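Local coordinates for DUF72 domain-containing protein (PDB 1VPQ) that is of unknown function but adopts a TIM-barrel-type fold and holds a sulfate ion among basic side chains, consistent with a site for an anionic ligand, at residues 92-97 with 138-143; 84-89 with 105-110. All coordinates share one frame; numbering follows the deposited sequence.

Contact 1 of 2, residues 92-97 with 138-143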
ATOM      1  N   VAL A  92       4.643  17.139   0.227  1.00 30.73           N
ATOM      2  CA  VAL A  92       4.943  18.519   0.638  1.00 30.33           C
ATOM      3  C   VAL A  92       6.402  18.926   0.407  1.00 29.99           C
ATOM      4  O   VAL A  92       6.671  19.812  -0.390  1.00 29.83           O
ATOM      5  CB  VAL A  92       4.579  18.755   2.130  1.00 30.28           C
ATOM      6  CG1 VAL A  92       4.794  20.211   2.522  1.00 30.48           C
ATOM      7  CG2 VAL A  92       3.139  18.360   2.407  1.00 30.44           C
ATOM      8  N   LEU A  93       7.331  18.276   1.102  1.00 29.81           N
ATOM      9  CA  LEU A  93       8.718  18.746   1.178  1.00 29.67           C
ATOM     10  C   LEU A  93       9.385  18.893  -0.183  1.00 29.52           C
ATOM     11  O   LEU A  93      10.165  19.812  -0.393  1.00 29.75           O
ATOM     12  CB  LEU A  93       9.567  17.808   2.044  1.00 29.64           C
ATOM     13  CG  LEU A  93       9.211  17.733   3.531  1.00 29.39           C
ATOM     14  CD1 LEU A  93       9.979  16.602   4.179  1.00 28.70           C
ATOM     15  CD2 LEU A  93       9.482  19.053   4.247  1.00 29.07           C
ATOM     16  N   TRP A  94       9.085  17.989  -1.105  1.00 29.35           N
ATOM     17  CA  TRP A  94       9.677  18.044  -2.445  1.00 29.28           C
ATOM     18  C   TRP A  94       9.224  19.282  -3.237  1.00 29.07           C
ATOM     19  O   TRP A  94       9.949  19.760  -4.114  1.00 28.97           O
ATOM     20  CB  TRP A  94       9.382  16.755  -3.222  1.00 29.35           C
ATOM     21  CG  TRP A  94       7.937  16.489  -3.434  1.00 30.15           C
ATOM     22  CD1 TRP A  94       7.123  15.712  -2.661  1.00 30.87           C
ATOM     23  CD2 TRP A  94       7.117  17.004  -4.489  1.00 30.80           C
ATOM     24  NE1 TRP A  94       5.852  15.705  -3.177  1.00 30.79           N
ATOM     25  CE2 TRP A  94       5.822  16.491  -4.298  1.00 30.79           C
ATOM     26  CE3 TRP A  94       7.357  17.836  -5.587  1.00 31.40           C
ATOM     27  CZ2 TRP A  94       4.767  16.792  -5.155  1.00 30.93           C
ATOM     28  CZ3 TRP A  94       6.307  18.131  -6.439  1.00 30.90           C
ATOM     29  CH2 TRP A  94       5.031  17.611  -6.219  1.00 31.19           C
ATOM     30  N   LYS A  95       8.018  19.778  -2.932  1.00 28.79           N
ATOM     31  CA  LYS A  95       7.501  21.024  -3.506  1.00 28.48           C
ATOM     32  C   LYS A  95       8.254  22.234  -2.955  1.00 28.17           C
ATOM     33  O   LYS A  95       8.327  23.272  -3.610  1.00 28.12           O
ATOM     34  CB  LYS A  95       6.005  21.215  -3.197  1.00 28.50           C
ATOM     35  CG  LYS A  95       5.046  20.155  -3.741  1.00 28.42           C
ATOM     36  CD  LYS A  95       3.600  20.636  -3.569  1.00 29.22           C
ATOM     37  CE  LYS A  95       2.565  19.656  -4.112  1.00 29.80           C
ATOM     38  NZ  LYS A  95       1.915  18.866  -3.039  1.00 30.23           N
ATOM     39  N   GLU A  96       8.792  22.093  -1.746  1.00 27.74           N
ATOM     40  CA  GLU A  96       9.440  23.191  -1.024  1.00 27.47           C
ATOM     41  C   GLU A  96      10.972  23.127  -1.044  1.00 27.64           C
ATOM     42  O   GLU A  96      11.634  23.993  -0.477  1.00 27.12           O
ATOM     43  CB  GLU A  96       8.947  23.198   0.423  1.00 27.08           C
ATOM     44  CG  GLU A  96       7.443  23.102   0.532  1.00 26.66           C
ATOM     45  CD  GLU A  96       6.943  23.097   1.956  1.00 26.06           C
ATOM     46  OE1 GLU A  96       7.620  22.508   2.829  1.00 24.73           O
ATOM     47  OE2 GLU A  96       5.857  23.670   2.189  1.00 26.05           O
ATOM     48  N   GLY A  97      11.524  22.099  -1.691  1.00 28.22           N
ATOM     49  CA  GLY A  97      12.976  21.908  -1.772  1.00 28.44           C
ATOM     50  C   GLY A  97      13.617  21.577  -0.438  1.00 28.92           C
ATOM     51  O   GLY A  97      14.718  22.043  -0.130  1.00 28.99           O
ATOM     52  N   VAL A 138      13.946  13.371  -8.716  1.00 30.07           N
ATOM     53  CA  VAL A 138      14.803  12.189  -8.569  1.00 29.77           C
ATOM     54  C   VAL A 138      15.837  12.439  -7.476  1.00 29.93           C
ATOM     55  O   VAL A 138      16.109  11.560  -6.659  1.00 29.87           O
ATOM     56  CB  VAL A 138      15.532  11.822  -9.874  1.00 29.72           C
ATOM     57  CG1 VAL A 138      16.546  10.695  -9.630  1.00 29.09           C
ATOM     58  CG2 VAL A 138      14.536  11.407 -10.947  1.00 29.86           C
ATOM     59  N   GLU A 139      16.417  13.636  -7.473  1.00 29.99           N
ATOM     60  CA  GLU A 139      17.312  14.034  -6.396  1.00 30.31           C
ATOM     61  C   GLU A 139      16.588  13.884  -5.059  1.00 30.21           C
ATOM     62  O   GLU A 139      17.166  13.388  -4.088  1.00 30.22           O
ATOM     63  CB  GLU A 139      17.818  15.470  -6.582  1.00 30.50           C
ATOM     64  CG  GLU A 139      18.913  15.860  -5.593  1.00 32.07           C
ATOM     65  CD  GLU A 139      19.538  17.222  -5.873  1.00 34.41           C
ATOM     66  OE1 GLU A 139      19.010  17.975  -6.727  1.00 36.06           O
ATOM     67  OE2 GLU A 139      20.566  17.543  -5.227  1.00 36.05           O
ATOM     68  N   TYR A 140      15.320  14.292  -5.020  1.00 29.81           N
ATOM     69  CA  TYR A 140      14.522  14.169  -3.801  1.00 29.80           C
ATOM     70  C   TYR A 140      14.384  12.710  -3.359  1.00 29.76           C
ATOM     71  O   TYR A 140      14.456  12.412  -2.167  1.00 29.71           O
ATOM     72  CB  TYR A 140      13.136  14.812  -3.967  1.00 29.57           C
ATOM     73  CG  TYR A 140      12.315  14.717  -2.715  1.00 29.57           C
ATOM     74  CD1 TYR A 140      12.434  15.669  -1.717  1.00 30.34           C
ATOM     75  CD2 TYR A 140      11.448  13.646  -2.502  1.00 29.76           C
ATOM     76  CE1 TYR A 140      11.697  15.573  -0.539  1.00 30.51           C
ATOM     77  CE2 TYR A 140      10.707  13.542  -1.329  1.00 30.06           C
ATOM     78  CZ  TYR A 140      10.832  14.514  -0.354  1.00 30.12           C
ATOM     79  OH  TYR A 140      10.107  14.434   0.818  1.00 30.66           O
ATOM     80  N   LEU A 141      14.183  11.808  -4.315  1.00 29.87           N
ATOM     81  CA  LEU A 141      14.086  10.382  -4.010  1.00 30.14           C
ATOM     82  C   LEU A 141      15.408   9.847  -3.430  1.00 30.50           C
ATOM     83  O   LEU A 141      15.403   8.966  -2.567  1.00 30.75           O
ATOM     84  CB  LEU A 141      13.667   9.573  -5.253  1.00 30.13           C
ATOM     85  CG  LEU A 141      12.219   9.714  -5.777  1.00 30.04           C
ATOM     86  CD1 LEU A 141      12.017   8.888  -7.038  1.00 29.89           C
ATOM     87  CD2 LEU A 141      11.175   9.335  -4.738  1.00 29.70           C
ATOM     88  N   GLU A 142      16.533  10.378  -3.898  1.00 30.58           N
ATOM     89  CA  GLU A 142      17.835  10.054  -3.302  1.00 30.80           C
ATOM     90  C   GLU A 142      17.936  10.548  -1.845  1.00 30.72           C
ATOM     91  O   GLU A 142      18.528   9.875  -1.004  1.00 30.66           O
ATOM     92  CB  GLU A 142      18.975  10.623  -4.156  1.00 30.87           C
ATOM     93  CG  GLU A 142      20.349  10.645  -3.496  1.00 31.45           C
ATOM     94  CD  GLU A 142      20.865   9.272  -3.126  1.00 32.42           C
ATOM     95  OE1 GLU A 142      20.171   8.274  -3.387  1.00 34.31           O
ATOM     96  OE2 GLU A 142      21.981   9.190  -2.578  1.00 32.78           O
ATOM     97  N   LYS A 143      17.355  11.708  -1.548  1.00 30.52           N
ATOM     98  CA  LYS A 143      17.362  12.229  -0.177  1.00 30.62           C
ATOM     99  C   LYS A 143      16.523  11.352   0.751  1.00 30.37           C
ATOM    100  O   LYS A 143      16.913  11.083   1.891  1.00 30.04           O
ATOM    101  CB  LYS A 143      16.905  13.692  -0.137  1.00 30.45           C
ATOM    102  CG  LYS A 143      17.887  14.638  -0.842  1.00 31.08           C
ATOM    103  CD  LYS A 143      17.363  16.060  -0.908  1.00 32.21           C
ATOM    104  CE  LYS A 143      18.408  17.020  -1.468  1.00 32.88           C
ATOM    105  NZ  LYS A 143      17.967  18.450  -1.341  1.00 33.49           N
TER

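Contact 2 of 2, residues 84-89 with 105-110. With SO4 (sulfate ion), chain B.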
ATOM      1  N   LYS A  84       2.438   3.631   5.452  1.00 31.16           N
ATOM      2  CA  LYS A  84       2.722   4.824   4.660  1.00 31.04           C
ATOM      3  C   LYS A  84       3.637   5.782   5.432  1.00 30.84           C
ATOM      4  O   LYS A  84       3.451   5.992   6.637  1.00 30.92           O
ATOM      5  CB  LYS A  84       1.426   5.545   4.267  1.00 31.09           C
ATOM      6  CG  LYS A  84       0.734   4.965   3.054  1.00 31.01           C
ATOM      7  CD  LYS A  84      -0.316   5.923   2.519  1.00 32.14           C
ATOM      8  CE  LYS A  84      -0.836   5.493   1.155  1.00 32.78           C
ATOM      9  NZ  LYS A  84      -1.756   6.513   0.563  1.00 33.37           N
ATOM     10  N   THR A  85       4.613   6.362   4.729  1.00 30.49           N
ATOM     11  CA  THR A  85       5.445   7.440   5.276  1.00 30.19           C
ATOM     12  C   THR A  85       4.542   8.619   5.632  1.00 29.99           C
ATOM     13  O   THR A  85       3.403   8.692   5.155  1.00 29.21           O
ATOM     14  CB  THR A  85       6.503   7.967   4.261  1.00 30.22           C
ATOM     15  OG1 THR A  85       5.842   8.562   3.135  1.00 30.22           O
ATOM     16  CG2 THR A  85       7.447   6.860   3.792  1.00 30.11           C
ATOM     17  N   PRO A  86       5.052   9.564   6.449  1.00 30.01           N
ATOM     18  CA  PRO A  86       4.244  10.757   6.721  1.00 29.80           C
ATOM     19  C   PRO A  86       3.904  11.504   5.430  1.00 29.79           C
ATOM     20  O   PRO A  86       4.619  11.372   4.429  1.00 29.98           O
ATOM     21  CB  PRO A  86       5.145  11.604   7.630  1.00 29.81           C
ATOM     22  CG  PRO A  86       6.134  10.647   8.200  1.00 29.75           C
ATOM     23  CD  PRO A  86       6.350   9.609   7.145  1.00 29.88           C
ATOM     24  N   GLY A  87       2.805  12.249   5.462  1.00 29.72           N
ATOM     25  CA  GLY A  87       2.316  12.998   4.304  1.00 29.70           C
ATOM     26  C   GLY A  87       3.244  14.092   3.811  1.00 29.43           C
ATOM     27  O   GLY A  87       3.262  14.394   2.625  1.00 29.79           O
ATOM     28  N   SER A  88       4.007  14.690   4.717  1.00 29.07           N
ATOM     29  CA  SER A  88       5.023  15.686   4.356  1.00 29.07           C
ATOM     30  C   SER A  88       6.065  15.136   3.373  1.00 29.31           C
ATOM     31  O   SER A  88       6.489  15.815   2.435  1.00 28.79           O
ATOM     32  CB  SER A  88       5.761  16.150   5.610  1.00 29.26           C
ATOM     33  OG  SER A  88       6.428  15.064   6.231  1.00 28.94           O
ATOM     34  N   VAL A  89       6.482  13.903   3.620  1.00 29.51           N
ATOM     35  CA  VAL A  89       7.550  13.282   2.851  1.00 30.12           C
ATOM     36  C   VAL A  89       7.112  13.048   1.408  1.00 30.51           C
ATOM     37  O   VAL A  89       7.875  13.293   0.481  1.00 30.80           O
ATOM     38  CB  VAL A  89       8.021  11.974   3.528  1.00 30.10           C
ATOM     39  CG1 VAL A  89       8.940  11.155   2.610  1.00 30.40           C
ATOM     40  CG2 VAL A  89       8.724  12.307   4.850  1.00 30.33           C
ATOM     41  N   GLU A 105      13.563  10.357  10.213  1.00 32.95           N
ATOM     42  CA  GLU A 105      14.232   9.937  11.456  1.00 33.59           C
ATOM     43  C   GLU A 105      13.247   9.925  12.617  1.00 33.88           C
ATOM     44  O   GLU A 105      13.242   9.006  13.435  1.00 33.85           O
ATOM     45  CB  GLU A 105      15.405  10.862  11.789  1.00 33.59           C
ATOM     46  CG  GLU A 105      16.624  10.642  10.894  1.00 34.94           C
ATOM     47  CD  GLU A 105      17.809  11.531  11.256  1.00 36.71           C
ATOM     48  OE1 GLU A 105      17.596  12.716  11.619  1.00 37.89           O
ATOM     49  OE2 GLU A 105      18.960  11.041  11.164  1.00 37.81           O
ATOM     50  N   ASN A 106      12.428  10.969  12.678  1.00 34.22           N
ATOM     51  CA  ASN A 106      11.348  11.076  13.650  1.00 34.68           C
ATOM     52  C   ASN A 106      10.372   9.911  13.506  1.00 34.77           C
ATOM     53  O   ASN A 106      10.030   9.239  14.480  1.00 34.55           O
ATOM     54  CB  ASN A 106      10.617  12.401  13.431  1.00 34.90           C
ATOM     55  CG  ASN A 106       9.641  12.717  14.531  1.00 36.06           C
ATOM     56  OD1 ASN A 106       8.427  12.746  14.307  1.00 37.76           O
ATOM     57  ND2 ASN A 106      10.160  12.965  15.732  1.00 37.20           N
ATOM     58  N   PHE A 107       9.946   9.695  12.265  1.00 35.09           N
ATOM     59  CA  PHE A 107       9.054   8.597  11.879  1.00 35.26           C
ATOM     60  C   PHE A 107       9.649   7.226  12.185  1.00 35.53           C
ATOM     61  O   PHE A 107       8.938   6.334  12.624  1.00 35.54           O
ATOM     62  CB  PHE A 107       8.743   8.709  10.387  1.00 35.28           C
ATOM     63  CG  PHE A 107       8.111   7.483   9.782  1.00 35.05           C
ATOM     64  CD1 PHE A 107       6.747   7.260   9.900  1.00 34.87           C
ATOM     65  CD2 PHE A 107       8.878   6.580   9.049  1.00 35.09           C
ATOM     66  CE1 PHE A 107       6.159   6.148   9.317  1.00 35.31           C
ATOM     67  CE2 PHE A 107       8.304   5.465   8.466  1.00 34.86           C
ATOM     68  CZ  PHE A 107       6.943   5.246   8.594  1.00 35.33           C
ATOM     69  N   THR A 108      10.950   7.064  11.945  1.00 36.03           N
ATOM     70  CA  THR A 108      11.641   5.798  12.215  1.00 36.26           C
ATOM     71  C   THR A 108      11.514   5.437  13.688  1.00 36.89           C
ATOM     72  O   THR A 108      11.256   4.285  14.034  1.00 36.87           O
ATOM     73  CB  THR A 108      13.137   5.862  11.840  1.00 36.14           C
ATOM     74  OG1 THR A 108      13.274   6.158  10.448  1.00 35.64           O
ATOM     75  CG2 THR A 108      13.829   4.540  12.126  1.00 36.08           C
ATOM     76  N   ARG A 109      11.702   6.435  14.545  1.00 37.63           N
ATOM     77  CA  ARG A 109      11.549   6.268  15.986  1.00 38.21           C
ATOM     78  C   ARG A 109      10.159   5.725  16.327  1.00 38.87           C
ATOM     79  O   ARG A 109      10.045   4.747  17.063  1.00 38.98           O
ATOM     80  CB  ARG A 109      11.803   7.594  16.709  1.00 38.22           C
ATOM     81  N   GLN A 110       9.112   6.342  15.776  1.00 39.67           N
ATOM     82  CA  GLN A 110       7.741   5.878  16.030  1.00 40.45           C
ATOM     83  C   GLN A 110       7.650   4.384  15.749  1.00 41.05           C
ATOM     84  O   GLN A 110       7.241   3.618  16.608  1.00 41.39           O
ATOM     85  CB  GLN A 110       6.679   6.578  15.165  1.00 40.54           C
ATOM     86  CG  GLN A 110       6.889   8.044  14.855  1.00 41.26           C
ATOM     87  CD  GLN A 110       6.985   8.896  16.082  1.00 41.74           C
ATOM     88  OE1 GLN A 110       6.118   8.847  16.952  1.00 42.82           O
ATOM     89  NE2 GLN A 110       8.038   9.698  16.161  1.00 42.40           N
TER
HETATM   90  S   SO4 B 262      -3.774   6.106  -2.453  1.00 49.31           S
HETATM   91  O1  SO4 B 262      -2.683   5.932  -3.408  1.00 50.28           O
HETATM   92  O2  SO4 B 262      -3.965   7.519  -2.152  1.00 50.49           O
HETATM   93  O3  SO4 B 262      -4.987   5.569  -3.051  1.00 49.70           O
HETATM   94  O4  SO4 B 262      -3.442   5.416  -1.211  1.00 49.48           O

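Contact 1 of 2, residues 92-97 with 138-143
With CG opposite its backbone N (chi1 -179°), Tyr140 reaches out from its helix to Trp94. Trp94 CB already points at the phenol; chi1 of 61° sets CG between the backbone N and the carbonyl carbon, so that the indole leads away past the ring and leaves the methylene turned toward it. That methylene sits over the phenol face, 3.5 Å from Trp94 CB to the Tyr140 ring centroid, in a CH-pi contact. The five-membered ring of the indole presents an edge to the same phenol in a T-shaped pair, planes at 69°. At the far end, Leu93 CB lies 3.6 Å from Tyr140 OH, the two side chains running nearly at right angles. Tyrosine suits this place: its face takes the apolar methylene, while its hydroxyl carries a polar group to the backbone O of Val89. Tryptophan is likewise tied down, NE1 bonding to Thr90 O, and Lys95 CG stands 3.4 Å above one indole face, toward its rim. Phe131 adds a further edge-to-face partner. The arrangement is helix-to-helix packing on the outside of a TIM-type barrel, joining the short turn 93-96, in the connection after strand 80-84, to helix 135-147, which follows strand 120-126.

Contact 2 of 2, residues 84-89 with 105-110
Lys84 NZ is gripped by two oxygens: it donates to O4 of the sulfate ion at 2.7 Å and also to OE1 of Gln126. The chain that carries it is stretched out beyond CG, which takes the ammonium group well away from the backbone to the anion. Arg157, Arg203 and Tyr220 also bond to the sulfate, so a long, positively charged residue fits this spot; the ion itself probably comes from the crystallisation liquor.

The backbone of Lys84 serves a different neighbour. Its O lies 3.8 Å from Phe107 CE1, while the next two residues climb over one face of that ring. Pro86 makes the main contact: its CD stands 3.6 Å above the ring plane, displaced toward the rim, in a CH-pi contact 26° off the ring normal. Pro86 CG lies alongside, 3.8 Å from Phe107 CD1. Phe107 reaches the loop because its CG is anti to the backbone N (chi1 166°). Proline is apt here, for its compact apolar ring packs on an aromatic face, and as the N-cap residue it precedes helix 87-91. On the helix surface, Gln110 NE2 bonds back to Asn106 O at 2.6 Å, the donor standing above the carbonyl plane.

Lys84 closes strand 80-84, paired through its backbone with Leu55. Helix 101-116 packs outside this strand end, where Phe107 also touches Thr123 of strand 120-126 and Met104 meets Thr85 and Pro86.

In the fold
Contacts 1 and 2 are interleaved along the chain, their centres about 14 Å apart, and helix 87-91 leads directly into helix 93-96. The Tyr140 hydroxyl of contact 1 ends on a backbone oxygen of contact 2, 2.5 Å from Tyr140 OH to Val89 O, and Leu93 N lies 2.9 Å from Ser88 O in a second probable hydrogen bond. Tyr140 thus holds the middle of the connection, whose start, at Pro86, rests on Phe107. Both lie on the same side of the chain's centre, but only contact 2 reaches the sulfate. It does so through Lys84 at the C-terminal end of its strand, where TIM barrels generally place their active sites.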